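Side-chain contacts in cytochrome P450 monooxygenase (Rhodococcus sp. ECU0066, PDB 6KBH), which probably acts as a self-sufficient cytochrome P450 monooxygenase, carrying heme, FMN and a [2Fe-2S] cluster on one polypeptide: residues P66-P71 and Y75-R80; A86-N91 and W332-T337; P96-E101 and G350-I355. All coordinates share one frame; numbering follows the deposited sequence.

All three contacts gather around one mixed beta sheet of the P450 part, in the order 67-69, 76-78, 352-355, 332-336 and 94-95. Interaction 1 is the hairpin at one edge of this sheet. Strand 352-355 of interaction 3 joins it to interaction 2, with Leu354 N 2.8 Å from Trp76 O on one flank and Leu353 N 2.7 Å from Arg334 O on the other. Interactions 2 and 3 have centres about 8 Å apart, and each lies about 13 Å from that of interaction 1. Arg333 ties them further, since NH1 reaches both Tyr75 OH and Glu101 O. Of the three, interaction 2 touches the heme, chiefly at a propionate and also where Trp332 packs on the porphyrin rim.

Interaction 1: P66-P71 and Y75-R80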
loop_
_atom_site.group_PDB
_atom_site.type_symbol
_atom_site.label_atom_id
_atom_site.label_comp_id
_atom_site.label_asym_id
_atom_site.label_seq_id
_atom_site.Cartn_x
_atom_site.Cartn_y
_atom_site.Cartn_z
ATOM N N PRO A 66 -25.229 13.833 -8.138
ATOM C CA PRO A 66 -24.013 13.588 -7.345
ATOM C C PRO A 66 -23.868 14.502 -6.138
ATOM O O PRO A 66 -23.084 14.183 -5.233
ATOM C CB PRO A 66 -22.891 13.831 -8.358
ATOM C CG PRO A 66 -23.467 14.872 -9.276
ATOM C CD PRO A 66 -24.947 14.588 -9.371
ATOM N N VAL A 67 -24.584 15.626 -6.100
ATOM C CA VAL A 67 -24.489 16.599 -5.016
ATOM C C VAL A 67 -25.888 17.119 -4.721
ATOM O O VAL A 67 -26.571 17.615 -5.623
ATOM C CB VAL A 67 -23.550 17.768 -5.371
ATOM C CG1 VAL A 67 -23.563 18.825 -4.274
ATOM C CG2 VAL A 67 -22.143 17.266 -5.611
ATOM N N PHE A 68 -26.315 17.016 -3.467
ATOM C CA PHE A 68 -27.646 17.485 -3.117
ATOM C C PHE A 68 -27.657 18.015 -1.694
ATOM O O PHE A 68 -26.784 17.701 -0.877
ATOM C CB PHE A 68 -28.702 16.383 -3.287
ATOM C CG PHE A 68 -28.477 15.165 -2.425
ATOM C CD1 PHE A 68 -27.711 14.104 -2.884
ATOM C CD2 PHE A 68 -29.058 15.068 -1.168
ATOM C CE1 PHE A 68 -27.517 12.977 -2.103
ATOM C CE2 PHE A 68 -28.864 13.944 -0.383
ATOM C CZ PHE A 68 -28.090 12.895 -0.853
ATOM N N TYR A 69 -28.663 18.839 -1.413
ATOM C CA TYR A 69 -28.927 19.301 -0.063
ATOM C C TYR A 69 -29.878 18.334 0.627
ATOM O O TYR A 69 -30.856 17.873 0.032
ATOM C CB TYR A 69 -29.521 20.709 -0.067
ATOM C CG TYR A 69 -29.792 21.221 1.322
ATOM C CD1 TYR A 69 -28.747 21.551 2.173
ATOM C CD2 TYR A 69 -31.093 21.354 1.796
ATOM C CE1 TYR A 69 -28.983 22.009 3.454
ATOM C CE2 TYR A 69 -31.340 21.813 3.077
ATOM C CZ TYR A 69 -30.280 22.140 3.899
ATOM O OH TYR A 69 -30.512 22.596 5.174
ATOM N N SER A 70 -29.578 18.022 1.883
ATOM C CA SER A 70 -30.378 17.095 2.667
ATOM C C SER A 70 -31.180 17.878 3.692
ATOM O O SER A 70 -30.582 18.621 4.481
ATOM C CB SER A 70 -29.481 16.065 3.354
ATOM O OG SER A 70 -30.199 15.305 4.310
ATOM N N PRO A 71 -32.516 17.817 3.681
ATOM C CA PRO A 71 -33.272 18.497 4.748
ATOM C C PRO A 71 -33.181 17.818 6.104
ATOM O O PRO A 71 -33.144 18.520 7.121
ATOM C CB PRO A 71 -34.706 18.500 4.202
ATOM C CG PRO A 71 -34.522 18.502 2.721
ATOM C CD PRO A 71 -33.335 17.612 2.477
ATOM N N TYR A 75 -26.568 19.178 6.073
ATOM C CA TYR A 75 -25.422 19.289 5.184
ATOM C C TYR A 75 -25.803 19.073 3.728
ATOM O O TYR A 75 -26.867 18.541 3.400
ATOM C CB TYR A 75 -24.324 18.273 5.533
ATOM C CG TYR A 75 -23.686 18.377 6.904
ATOM C CD1 TYR A 75 -24.264 19.119 7.932
ATOM C CD2 TYR A 75 -22.493 17.725 7.166
ATOM C CE1 TYR A 75 -23.668 19.199 9.178
ATOM C CE2 TYR A 75 -21.892 17.806 8.398
ATOM C CZ TYR A 75 -22.479 18.540 9.404
ATOM O OH TYR A 75 -21.867 18.609 10.631
ATOM N N TRP A 76 -24.886 19.480 2.858
ATOM C CA TRP A 76 -24.880 19.075 1.462
ATOM C C TRP A 76 -24.121 17.761 1.336
ATOM O O TRP A 76 -23.086 17.569 1.978
ATOM C CB TRP A 76 -24.227 20.158 0.602
ATOM C CG TRP A 76 -24.886 21.491 0.764
ATOM C CD1 TRP A 76 -24.825 22.312 1.857
ATOM C CD2 TRP A 76 -25.712 22.158 -0.192
ATOM N NE1 TRP A 76 -25.566 23.447 1.638
ATOM C CE2 TRP A 76 -26.121 23.378 0.387
ATOM C CE3 TRP A 76 -26.151 21.841 -1.481
ATOM C CZ2 TRP A 76 -26.943 24.282 -0.281
ATOM C CZ3 TRP A 76 -26.968 22.741 -2.143
ATOM C CH2 TRP A 76 -27.355 23.947 -1.541
ATOM N N VAL A 77 -24.646 16.851 0.520
ATOM C CA VAL A 77 -24.127 15.494 0.406
ATOM C C VAL A 77 -23.377 15.363 -0.912
ATOM O O VAL A 77 -23.881 15.775 -1.965
ATOM C CB VAL A 77 -25.250 14.449 0.503
ATOM C CG1 VAL A 77 -24.671 13.044 0.545
ATOM C CG2 VAL A 77 -26.104 14.711 1.724
ATOM N N VAL A 78 -22.178 14.786 -0.850
ATOM C CA VAL A 78 -21.309 14.607 -2.007
ATOM C C VAL A 78 -21.006 13.125 -2.141
ATOM O O VAL A 78 -20.589 12.475 -1.177
ATOM C CB VAL A 78 -20.019 15.433 -1.884
ATOM C CG1 VAL A 78 -19.144 15.243 -3.118
ATOM C CG2 VAL A 78 -20.364 16.898 -1.692
ATOM N N THR A 79 -21.201 12.601 -3.343
ATOM C CA THR A 79 -21.438 11.183 -3.520
ATOM C C THR A 79 -20.425 10.484 -4.419
ATOM O O THR A 79 -20.101 9.326 -4.141
ATOM C CB THR A 79 -22.872 10.998 -4.040
ATOM O OG1 THR A 79 -23.787 11.119 -2.939
ATOM C CG2 THR A 79 -23.084 9.687 -4.716
ATOM N N ARG A 80 -19.833 11.166 -5.403
ATOM C CA ARG A 80 -18.956 10.512 -6.368
ATOM C C ARG A 80 -17.473 10.726 -6.040
ATOM O O ARG A 80 -17.082 11.731 -5.442
ATOM C CB ARG A 80 -19.281 10.999 -7.784
ATOM C CG ARG A 80 -20.701 10.617 -8.186
ATOM C CD ARG A 80 -20.910 10.455 -9.680
ATOM N NE ARG A 80 -21.065 11.730 -10.367
ATOM C CZ ARG A 80 -21.838 11.908 -11.432
ATOM N NH1 ARG A 80 -22.540 10.895 -11.923
ATOM N NH2 ARG A 80 -21.921 13.102 -12.000
#
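Phe68 and Val77 form the tightly packed part of this contact. Their side chains run side by side in the same direction, and Val77 CB sits over one face of the Phe68 ring in a CH-pi contact, 3.7 Å from the centroid. The two methyls straddle the far end of the ring, CG1 nearest CZ and CG2 nearest CE2. Phe68 gains this position with CG between the backbone N and the carbonyl carbon (chi1 61°), which folds the ring back over its strand neighbour. Phe43, edge-to-face, and Trp60 add further aromatic cover here.

Strands 67-69 and 76-78 make an antiparallel beta hairpin, the edge of the mixed sheet that lies ahead of helix 81-89 in the P450 fold. Phe68 and Val77 are its hydrogen-bonded pair, with Val77 N 2.7 Å from Phe68 O and Phe68 N 3.1 Å from Val77 O. A further bond joins Ser70 N to Tyr75 O.

On the opposite face the partly exposed Tyr69 turns the edge of its ring to the face of Trp76, the planes 58° apart, while its CB lies over the six-membered ring. The end at Pro66 is the more open one: both Pro66 and Arg80 are partly exposed, and the Pro66 carbonyl takes a weak bond from Thr79 N. Pro66 CB lies 3.4 Å from Arg80 NE, against one face of a guanidinium whose NH1 is bonded to Arg62 O.

Interaction 2: A86-N91 and W332-T337; sequences AVFRGN and WRRLVT. With HEM (protoporphyrin IX containing Fe), chain C.
With CG anti to the carbonyl carbon (chi1 -74°), the Arg334 chain bends at chi2 (-70°) and then runs straight through chi3, bringing its guanidinium to Phe88 and the heme. The aliphatic start of the side chain is thereby laid along Val87, whose CG1 lies 3.8 Å from Arg334 CG as the two side chains slide past each other in opposite directions. Farther out, the guanidinium meets Phe88 at about a right angle. The ring presents its CD1-CE1 edge, with CD1 3.5 Å from Arg334 NH2, and CE1 lies over one face of the guanidinium. Phe88 CE1 also touches Trp332 CD1 at 4.1 Å, so the ring edge faces both the arginine and the indole.

At its own edge the guanidinium reaches a heme propionate: NH2 donates to HEM O1A in a nearly straight bond (172°), modelled at 2.5 Å, a length not to be read closely at this resolution. NH1 turns back to Arg333 O, 3.0 Å away, which helps to fix the rotation of the group. Trp332 lines the next part of the pocket, with the heme methyl CMA over one face of its indole.

Helix 81-89 and strand 332-336 thus converge on the propionate side of the P450 heme, where His133, Arg137 and His391 give the heme further hydrogen bonds, while Cys393 ligates the iron. Pairing the propionate with the buried, cationic Arg334 probably favours the ionised carboxylate and offsets its charge within the protein.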
loop_
_atom_site.group_PDB
_atom_site.type_symbol
_atom_site.label_atom_id
_atom_site.label_comp_id
_atom_site.label_asym_id
_atom_site.label_seq_id
_atom_site.Cartn_x
_atom_site.Cartn_y
_atom_site.Cartn_z
ATOM N N ALA A 86 -11.725 15.514 -4.565
ATOM C CA ALA A 86 -11.465 16.925 -4.823
ATOM C C ALA A 86 -11.724 17.781 -3.591
ATOM O O ALA A 86 -11.058 18.804 -3.399
ATOM C CB ALA A 86 -12.315 17.412 -5.996
ATOM N N VAL A 87 -12.684 17.390 -2.752
ATOM C CA VAL A 87 -12.923 18.140 -1.524
ATOM C C VAL A 87 -11.754 17.970 -0.565
ATOM O O VAL A 87 -11.341 18.922 0.109
ATOM C CB VAL A 87 -14.255 17.709 -0.883
ATOM C CG1 VAL A 87 -14.444 18.390 0.460
ATOM C CG2 VAL A 87 -15.408 18.036 -1.809
ATOM N N PHE A 88 -11.187 16.763 -0.507
ATOM C CA PHE A 88 -10.073 16.506 0.399
ATOM C C PHE A 88 -8.842 17.324 0.025
ATOM O O PHE A 88 -8.128 17.819 0.905
ATOM C CB PHE A 88 -9.742 15.014 0.410
ATOM C CG PHE A 88 -10.561 14.220 1.388
ATOM C CD1 PHE A 88 -10.490 14.487 2.749
ATOM C CD2 PHE A 88 -11.389 13.201 0.953
ATOM C CE1 PHE A 88 -11.236 13.757 3.654
ATOM C CE2 PHE A 88 -12.144 12.469 1.854
ATOM C CZ PHE A 88 -12.067 12.747 3.207
ATOM N N ARG A 89 -8.576 17.486 -1.275
ATOM C CA ARG A 89 -7.354 18.167 -1.693
ATOM C C ARG A 89 -7.440 19.679 -1.517
ATOM O O ARG A 89 -6.441 20.313 -1.154
ATOM C CB ARG A 89 -7.030 17.822 -3.149
ATOM C CG ARG A 89 -6.322 18.927 -3.919
ATOM C CD ARG A 89 -5.897 18.446 -5.299
ATOM N NE ARG A 89 -7.051 18.285 -6.180
ATOM C CZ ARG A 89 -7.451 17.121 -6.683
ATOM N NH1 ARG A 89 -6.778 16.014 -6.403
ATOM N NH2 ARG A 89 -8.521 17.061 -7.471
ATOM N N GLY A 90 -8.607 20.273 -1.755
ATOM C CA GLY A 90 -8.763 21.705 -1.586
ATOM C C GLY A 90 -8.964 22.087 -0.136
ATOM O O GLY A 90 -10.067 22.479 0.259
ATOM N N ASN A 91 -7.909 21.979 0.672
ATOM C CA ASN A 91 -8.041 22.213 2.104
ATOM C C ASN A 91 -8.129 23.690 2.466
ATOM O O ASN A 91 -8.340 24.007 3.642
ATOM C CB ASN A 91 -6.879 21.566 2.862
ATOM C CG ASN A 91 -5.531 22.124 2.459
ATOM O OD1 ASN A 91 -5.335 22.561 1.322
ATOM N ND2 ASN A 91 -4.589 22.121 3.397
ATOM N N TRP A 332 -17.459 11.581 5.761
ATOM C CA TRP A 332 -16.640 12.535 6.490
ATOM C C TRP A 332 -17.171 13.932 6.200
ATOM O O TRP A 332 -18.128 14.104 5.439
ATOM C CB TRP A 332 -15.158 12.392 6.125
ATOM C CG TRP A 332 -14.236 12.838 7.216
ATOM C CD1 TRP A 332 -13.304 13.832 7.148
ATOM C CD2 TRP A 332 -14.166 12.313 8.548
ATOM N NE1 TRP A 332 -12.654 13.955 8.350
ATOM C CE2 TRP A 332 -13.165 13.035 9.228
ATOM C CE3 TRP A 332 -14.851 11.303 9.231
ATOM C CZ2 TRP A 332 -12.831 12.778 10.557
ATOM C CZ3 TRP A 332 -14.519 11.049 10.553
ATOM C CH2 TRP A 332 -13.518 11.784 11.201
ATOM N N ARG A 333 -16.556 14.940 6.814
ATOM C CA ARG A 333 -17.159 16.263 6.851
ATOM C C ARG A 333 -16.131 17.350 6.588
ATOM O O ARG A 333 -14.992 17.275 7.060
ATOM C CB ARG A 333 -17.851 16.508 8.200
ATOM C CG ARG A 333 -19.011 15.556 8.447
ATOM C CD ARG A 333 -19.692 15.818 9.769
ATOM N NE ARG A 333 -18.847 15.502 10.909
ATOM C CZ ARG A 333 -19.124 15.869 12.153
ATOM N NH1 ARG A 333 -20.224 16.570 12.403
ATOM N NH2 ARG A 333 -18.304 15.543 13.140
ATOM N N ARG A 334 -16.553 18.366 5.836
ATOM C CA ARG A 334 -15.753 19.549 5.568
ATOM C C ARG A 334 -16.653 20.775 5.625
ATOM O O ARG A 334 -17.862 20.688 5.390
ATOM C CB ARG A 334 -15.052 19.466 4.202
ATOM C CG ARG A 334 -13.864 18.509 4.171
ATOM C CD ARG A 334 -12.693 19.056 4.975
ATOM N NE ARG A 334 -11.513 18.202 4.885
ATOM C CZ ARG A 334 -11.228 17.224 5.740
ATOM N NH1 ARG A 334 -12.039 16.964 6.754
ATOM N NH2 ARG A 334 -10.130 16.501 5.578
ATOM N N LEU A 335 -16.056 21.916 5.950
ATOM C CA LEU A 335 -16.770 23.183 6.059
ATOM C C LEU A 335 -16.359 24.074 4.896
ATOM O O LEU A 335 -15.186 24.447 4.780
ATOM C CB LEU A 335 -16.471 23.863 7.396
ATOM C CG LEU A 335 -16.970 25.296 7.597
ATOM C CD1 LEU A 335 -18.487 25.362 7.515
ATOM C CD2 LEU A 335 -16.476 25.847 8.928
ATOM N N VAL A 336 -17.321 24.407 4.032
ATOM C CA VAL A 336 -17.030 25.248 2.877
ATOM C C VAL A 336 -16.701 26.656 3.353
ATOM O O VAL A 336 -17.423 27.235 4.173
ATOM C CB VAL A 336 -18.212 25.246 1.898
ATOM C CG1 VAL A 336 -17.851 26.001 0.634
ATOM C CG2 VAL A 336 -18.629 23.821 1.570
ATOM N N THR A 337 -15.602 27.213 2.843
ATOM C CA THR A 337 -15.109 28.507 3.299
ATOM C C THR A 337 -15.426 29.651 2.344
ATOM O O THR A 337 -15.260 30.814 2.725
ATOM C CB THR A 337 -13.591 28.449 3.523
ATOM O OG1 THR A 337 -12.924 28.370 2.257
ATOM C CG2 THR A 337 -13.217 27.234 4.361
HETATM C CHA HEM C . -7.351 11.437 10.255
HETATM C CHB HEM C . -9.849 7.250 8.959
HETATM C CHC HEM C . -6.890 4.389 12.286
HETATM C CHD HEM C . -4.434 8.560 13.543
HETATM C C1A HEM C . -8.185 10.344 9.752
HETATM C C2A HEM C . -9.166 10.816 8.768
HETATM C C3A HEM C . -9.855 9.657 8.404
HETATM C C4A HEM C . -9.226 8.582 9.215
HETATM C CMA HEM C . -10.979 9.548 7.421
HETATM C CAA HEM C . -9.379 12.201 8.238
HETATM C CBA HEM C . -8.867 12.425 6.850
HETATM C CGA HEM C . -8.814 13.812 6.302
HETATM O O1A HEM C . -9.539 14.570 6.998
HETATM O O2A HEM C . -8.058 13.839 5.292
HETATM C C1B HEM C . -9.313 6.079 9.721
HETATM C C2B HEM C . -9.819 4.636 9.585
HETATM C C3B HEM C . -8.886 3.746 10.626
HETATM C C4B HEM C . -7.941 4.743 11.269
HETATM C CMB HEM C . -10.920 4.150 8.705
HETATM C CAB HEM C . -8.960 2.284 10.902
HETATM C CBB HEM C . -8.918 1.349 9.743
HETATM C C1C HEM C . -6.067 5.535 12.765
HETATM C C2C HEM C . -5.113 5.065 13.735
HETATM C C3C HEM C . -4.423 6.199 14.102
HETATM C C4C HEM C . -5.035 7.250 13.303
HETATM C CMC HEM C . -4.911 3.670 14.226
HETATM C CAC HEM C . -3.290 6.282 15.079
HETATM C CBC HEM C . -3.484 6.908 16.413
HETATM C C1D HEM C . -5.122 9.544 12.700
HETATM C C2D HEM C . -4.570 10.928 12.877
HETATM C C3D HEM C . -5.483 11.839 11.848
HETATM C C4D HEM C . -6.419 10.839 11.232
HETATM C CMD HEM C . -3.462 11.345 13.781
HETATM C CAD HEM C . -5.371 13.300 11.596
HETATM C CBD HEM C . -4.251 13.714 10.698
HETATM C CGD HEM C . -4.342 15.063 10.082
HETATM O O1D HEM C . -5.534 15.445 10.163
HETATM O O2D HEM C . -3.221 15.431 9.648
HETATM N NA HEM C . -8.204 8.975 10.048
HETATM N NB HEM C . -8.148 6.138 10.668
HETATM N NC HEM C . -6.038 6.882 12.481
HETATM N ND HEM C . -6.244 9.358 11.672
HETATM FE FE HEM C . -7.313 7.742 11.276
#

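Interaction 3: P96-E101 and G350-I355; sequences PSIALE and GAKLLI
Lys352 stands out from strand 352-355 as an extended rod, and Glu101 meets its tip at about a right angle to form a salt bridge. The carboxylate belongs to a type I beta turn, Ile98 to Glu101, in the segment that follows strand 94-95 and opens the connection to helix 108-116, the B-C region of the P450 fold. Glu101 N closes the turn on Ile98 O at 3.1 Å. The glutamate chain is itself extended, and with CG anti to the backbone N (chi1 -152°) it bridges the gap from the turn to the ammonium group.

Ile98, at the other end of the same turn, crosses the lysine obliquely and much nearer its root. Its CD1 lies 3.7 Å from Lys352 CB and 3.8 Å from Lys352 CG, placing the tip of the isoleucine against the aliphatic base of the lysine. Apolar contact and ion pair are therefore separated along one side chain, the buried Ile98 beside the strand and the partly exposed Glu101 at the outer end.

Arg333, on the neighbouring strand, holds the turn from another direction through the carbonyls of Ala99 and Glu101, while Tyr75 packs on Lys352. Within the salt bridge, Lys352 NZ approaches Glu101 OE1 at 2.8 Å on its syn lone pair and makes a weak second bond to Glu101 OE2 at 3.1 Å.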
loop_
_atom_site.group_PDB
_atom_site.type_symbol
_atom_site.label_atom_id
_atom_site.label_comp_id
_atom_site.label_asym_id
_atom_site.label_seq_id
_atom_site.Cartn_x
_atom_site.Cartn_y
_atom_site.Cartn_z
ATOM N N PRO A 96 -11.415 21.466 7.633
ATOM C CA PRO A 96 -11.796 20.384 8.551
ATOM C C PRO A 96 -12.244 20.899 9.910
ATOM O O PRO A 96 -12.259 20.143 10.884
ATOM C CB PRO A 96 -10.509 19.558 8.663
ATOM C CG PRO A 96 -9.421 20.567 8.487
ATOM C CD PRO A 96 -9.951 21.595 7.507
ATOM N N SER A 97 -12.584 22.192 9.985
ATOM C CA SER A 97 -13.046 22.791 11.236
ATOM C C SER A 97 -14.120 21.948 11.912
ATOM O O SER A 97 -14.133 21.817 13.141
ATOM C CB SER A 97 -13.586 24.200 10.973
ATOM O OG SER A 97 -12.595 25.045 10.418
ATOM N N ILE A 98 -15.019 21.360 11.129
ATOM C CA ILE A 98 -16.192 20.676 11.663
ATOM C C ILE A 98 -15.986 19.161 11.732
ATOM O O ILE A 98 -16.951 18.418 11.908
ATOM C CB ILE A 98 -17.450 21.021 10.853
ATOM C CG1 ILE A 98 -17.231 20.663 9.381
ATOM C CG2 ILE A 98 -17.791 22.496 11.007
ATOM C CD1 ILE A 98 -18.501 20.559 8.578
ATOM N N ALA A 99 -14.737 18.696 11.622
ATOM C CA ALA A 99 -14.471 17.268 11.453
ATOM C C ALA A 99 -15.039 16.433 12.599
ATOM O O ALA A 99 -15.555 15.332 12.372
ATOM C CB ALA A 99 -12.968 17.027 11.316
ATOM N N LEU A 100 -14.946 16.926 13.837
ATOM C CA LEU A 100 -15.550 16.243 14.977
ATOM C C LEU A 100 -16.599 17.109 15.668
ATOM O O LEU A 100 -16.894 16.915 16.849
ATOM C CB LEU A 100 -14.493 15.775 15.982
ATOM C CG LEU A 100 -13.388 14.809 15.513
ATOM C CD1 LEU A 100 -12.010 15.376 15.734
ATOM C CD2 LEU A 100 -13.491 13.461 16.209
ATOM N N GLU A 101 -17.184 18.061 14.940
ATOM C CA GLU A 101 -18.342 18.787 15.449
ATOM C C GLU A 101 -19.475 17.810 15.731
ATOM O O GLU A 101 -19.812 16.970 14.894
ATOM C CB GLU A 101 -18.796 19.843 14.440
ATOM C CG GLU A 101 -19.486 21.054 15.049
ATOM C CD GLU A 101 -20.343 21.803 14.043
ATOM O OE1 GLU A 101 -21.016 21.145 13.219
ATOM O OE2 GLU A 101 -20.328 23.051 14.063
ATOM N N GLY A 350 -19.935 28.691 4.330
ATOM C CA GLY A 350 -20.557 28.245 5.553
ATOM C C GLY A 350 -21.270 26.915 5.443
ATOM O O GLY A 350 -21.574 26.303 6.473
ATOM N N ALA A 351 -21.545 26.452 4.225
ATOM C CA ALA A 351 -22.167 25.150 4.041
ATOM C C ALA A 351 -21.270 24.050 4.594
ATOM O O ALA A 351 -20.041 24.126 4.532
ATOM C CB ALA A 351 -22.449 24.895 2.561
ATOM N N LYS A 352 -21.903 23.020 5.142
ATOM C CA LYS A 352 -21.210 21.877 5.715
ATOM C C LYS A 352 -21.367 20.697 4.770
ATOM O O LYS A 352 -22.474 20.416 4.302
ATOM C CB LYS A 352 -21.766 21.540 7.100
ATOM C CG LYS A 352 -21.611 22.663 8.117
ATOM C CD LYS A 352 -22.166 22.264 9.477
ATOM C CE LYS A 352 -22.027 23.384 10.494
ATOM N NZ LYS A 352 -22.545 22.978 11.832
ATOM N N LEU A 353 -20.261 20.020 4.478
ATOM C CA LEU A 353 -20.253 18.938 3.507
ATOM C C LEU A 353 -20.280 17.585 4.203
ATOM O O LEU A 353 -19.576 17.369 5.193
ATOM C CB LEU A 353 -19.024 19.030 2.600
ATOM C CG LEU A 353 -19.020 20.199 1.612
ATOM C CD1 LEU A 353 -17.904 20.037 0.579
ATOM C CD2 LEU A 353 -20.376 20.339 0.931
ATOM N N LEU A 354 -21.109 16.682 3.688
ATOM C CA LEU A 354 -21.052 15.266 4.038
ATOM C C LEU A 354 -20.519 14.528 2.815
ATOM O O LEU A 354 -21.264 14.264 1.865
ATOM C CB LEU A 354 -22.415 14.731 4.452
ATOM C CG LEU A 354 -22.314 13.327 5.044
ATOM C CD1 LEU A 354 -21.508 13.370 6.332
ATOM C CD2 LEU A 354 -23.684 12.720 5.288
ATOM N N ILE A 355 -19.231 14.201 2.835
ATOM C CA ILE A 355 -18.570 13.559 1.709
ATOM C C ILE A 355 -18.526 12.059 1.990
ATOM O O ILE A 355 -17.823 11.595 2.894
ATOM C CB ILE A 355 -17.181 14.163 1.457
ATOM C CG1 ILE A 355 -16.283 14.084 2.697
ATOM C CG2 ILE A 355 -17.329 15.623 1.048
ATOM C CD1 ILE A 355 -15.040 14.949 2.609
#